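Local structure of methyltransferase (Bacteroides thetaiotaomicron, 3FQ6) at residues A[75-79]-A[101-105]. The protein is probably a methyltransferase of the tetrapyrrole (corrin/porphyrin) methylase family, members of which transfer methyl groups from S-adenosylmethionine. Coordinates in Å, arbitrary orientation, origin at the centre of the assembly. Numbering follows the deposited sequence.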
ATOM      1  N   SER A  75       3.345  -6.116   1.619  1.00 36.06           N
ATOM      2  CA  SER A  75       4.141  -7.288   1.369  1.00 36.76           C
ATOM      3  C   SER A  75       5.551  -6.834   1.157  1.00 37.52           C
ATOM      4  O   SER A  75       5.805  -5.890   0.397  1.00 37.68           O
ATOM      5  CB  SER A  75       3.637  -7.983   0.119  1.00 37.05           C
ATOM      6  OG  SER A  75       2.322  -8.423   0.372  1.00 38.27           O
ATOM      7  N   ARG A  76       6.467  -7.480   1.864  1.00 38.38           N
ATOM      8  CA  ARG A  76       7.887  -7.146   1.810  1.00 39.14           C
ATOM      9  C   ARG A  76       8.660  -8.402   1.469  1.00 38.97           C
ATOM     10  O   ARG A  76       8.631  -9.347   2.260  1.00 38.10           O
ATOM     11  CB  ARG A  76       8.400  -6.673   3.177  1.00 39.44           C
ATOM     12  CG  ARG A  76       7.972  -5.322   3.650  1.00 41.52           C
ATOM     13  CD  ARG A  76       8.546  -5.070   5.067  1.00 45.44           C
ATOM     14  NE  ARG A  76       9.977  -5.358   5.181  1.00 48.75           N
ATOM     15  CZ  ARG A  76      10.595  -5.832   6.273  1.00 49.11           C
ATOM     16  NH1 ARG A  76      11.912  -6.041   6.251  1.00 49.71           N
ATOM     17  NH2 ARG A  76       9.920  -6.115   7.376  1.00 48.64           N
ATOM     18  N   GLU A  77       9.320  -8.401   0.296  1.00 39.63           N
ATOM     19  CA  GLU A  77      10.406  -9.349  -0.056  1.00 39.51           C
ATOM     20  C   GLU A  77      11.577  -8.912   0.769  1.00 39.28           C
ATOM     21  O   GLU A  77      12.161  -7.884   0.461  1.00 39.88           O
ATOM     22  CB  GLU A  77      10.874  -9.169  -1.495  1.00 39.62           C
ATOM     23  CG  GLU A  77       9.837  -9.243  -2.555  1.00 42.27           C
ATOM     24  CD  GLU A  77       9.872 -10.549  -3.267  1.00 46.02           C
ATOM     25  OE1 GLU A  77       8.773 -11.102  -3.504  1.00 47.99           O
ATOM     26  OE2 GLU A  77      10.995 -11.035  -3.573  1.00 49.21           O
ATOM     27  N   ILE A  78      11.936  -9.659   1.804  1.00 38.92           N
ATOM     28  CA  ILE A  78      13.057  -9.259   2.647  1.00 37.96           C
ATOM     29  C   ILE A  78      14.347  -9.804   2.078  1.00 37.99           C
ATOM     30  O   ILE A  78      15.426  -9.310   2.368  1.00 37.55           O
ATOM     31  CB  ILE A  78      12.858  -9.689   4.103  1.00 38.00           C
ATOM     32  CG1 ILE A  78      11.627  -8.971   4.673  1.00 36.90           C
ATOM     33  CG2 ILE A  78      14.112  -9.372   4.924  1.00 37.17           C
ATOM     34  CD1 ILE A  78      11.136  -9.482   6.004  1.00 36.56           C
ATOM     35  N   SER A  79      14.211 -10.829   1.255  1.00 37.98           N
ATOM     36  CA  SER A  79      15.327 -11.432   0.559  1.00 38.24           C
ATOM     37  C   SER A  79      14.670 -12.393  -0.400  1.00 38.35           C
ATOM     38  O   SER A  79      13.452 -12.486  -0.458  1.00 39.17           O
ATOM     39  CB  SER A  79      16.227 -12.196   1.532  1.00 38.16           C
ATOM     40  OG  SER A  79      15.840 -13.553   1.626  1.00 38.27           O
ATOM     41  N   GLU A 101      12.325  -0.969  11.087  1.00 55.27           N
ATOM     42  CA  GLU A 101      12.802  -0.433   9.790  1.00 55.42           C
ATOM     43  C   GLU A 101      12.467  -1.258   8.536  1.00 54.89           C
ATOM     44  O   GLU A 101      12.892  -2.417   8.412  1.00 54.87           O
ATOM     45  CB  GLU A 101      14.308  -0.159   9.823  1.00 55.64           C
ATOM     46  CG  GLU A 101      14.649   1.127  10.532  1.00 57.52           C
ATOM     47  CD  GLU A 101      13.553   2.178  10.372  1.00 60.27           C
ATOM     48  OE1 GLU A 101      13.881   3.398  10.402  1.00 60.96           O
ATOM     49  OE2 GLU A 101      12.363   1.780  10.228  1.00 59.46           O
ATOM     50  N   PRO A 102      11.713  -0.654   7.589  1.00 54.34           N
ATOM     51  CA  PRO A 102      11.411  -1.457   6.413  1.00 53.31           C
ATOM     52  C   PRO A 102      12.692  -1.606   5.622  1.00 52.24           C
ATOM     53  O   PRO A 102      13.410  -0.628   5.379  1.00 51.98           O
ATOM     54  CB  PRO A 102      10.349  -0.630   5.650  1.00 53.21           C
ATOM     55  CG  PRO A 102       9.928   0.493   6.599  1.00 54.07           C
ATOM     56  CD  PRO A 102      11.160   0.711   7.471  1.00 54.50           C
ATOM     57  N   ARG A 103      13.006  -2.853   5.320  1.00 51.10           N
ATOM     58  CA  ARG A 103      14.057  -3.202   4.390  1.00 50.08           C
ATOM     59  C   ARG A 103      13.267  -4.003   3.347  1.00 48.61           C
ATOM     60  O   ARG A 103      12.155  -4.446   3.635  1.00 48.13           O
ATOM     61  CB  ARG A 103      15.095  -4.071   5.108  1.00 50.61           C
ATOM     62  CG  ARG A 103      16.566  -3.566   5.098  1.00 53.50           C
ATOM     63  CD  ARG A 103      17.470  -4.309   6.133  1.00 56.34           C
ATOM     64  NE  ARG A 103      17.730  -5.723   5.796  1.00 58.13           N
ATOM     65  CZ  ARG A 103      16.865  -6.746   5.941  1.00 57.79           C
ATOM     66  NH1 ARG A 103      15.635  -6.568   6.419  1.00 58.67           N
ATOM     67  NH2 ARG A 103      17.234  -7.973   5.596  1.00 56.26           N
ATOM     68  N   GLY A 104      13.808  -4.151   2.139  1.00 47.04           N
ATOM     69  CA  GLY A 104      13.225  -5.024   1.119  1.00 45.05           C
ATOM     70  C   GLY A 104      12.315  -4.359   0.103  1.00 44.18           C
ATOM     71  O   GLY A 104      12.215  -3.132   0.076  1.00 44.81           O
ATOM     72  N   GLU A 105      11.649  -5.165  -0.728  1.00 42.74           N
ATOM     73  CA  GLU A 105      10.783  -4.664  -1.805  1.00 41.73           C
ATOM     74  C   GLU A 105       9.333  -4.739  -1.363  1.00 40.70           C
ATOM     75  O   GLU A 105       8.891  -5.778  -0.878  1.00 40.80           O
ATOM     76  CB  GLU A 105      10.979  -5.458  -3.095  1.00 41.74           C
ATOM     77  CG  GLU A 105      12.411  -5.482  -3.600  1.00 45.08           C
ATOM     78  CD  GLU A 105      12.526  -5.925  -5.055  1.00 50.62           C
ATOM     79  OE1 GLU A 105      13.671  -6.183  -5.523  1.00 52.09           O
ATOM     80  OE2 GLU A 105      11.477  -6.009  -5.738  1.00 52.83           O
TER
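E77 and E105 form an antiparallel hydrogen-bonded pair. E77 N donates to E105 O at 2.9 Å, and E105 N donates to E77 O at 3.0 Å. The R76 side chain adds a third bond, from R76 NE to R103 O at 2.8 Å. R76 NH1 makes a weak bond to the same R103 O at 3.1 Å. R76 NH2 forms a salt bridge with E84, so the buried guanidinium joins the loop backbone to strand 83-87. R103 NH1 lies 3.8 Å from R76 NH1; the E84 carboxylate probably offsets this approach of like charges. R76 CA also makes a CH...O contact with E105 O, at 3.2 Å.

G104 brings the loop in close to I78, their CA atoms 4.5 Å apart. G104 CA is 3.1 Å from E77 O, where a CB would clash. Its positive phi of 96°, with psi near 180°, also calls for glycine.

The packing is thinner. The I78 CG2 methyl lies 3.5 Å from R103 NH2. E77 CG meets E105 CB at 4.0 Å on one face of the sheet. P102 CA lies over one face of the R76 guanidinium.

R76 and P102 both touch F97 of helix 90-99. Segment 101-105 follows this helix as a loop and enters strand 105-110 at E105, the end of its antiparallel ladder with strand 71-77. Helix 90-99 thus completes a beta-alpha-beta crossover from strand 83-87 to strand 105-110, skipping strand 71-77 between them.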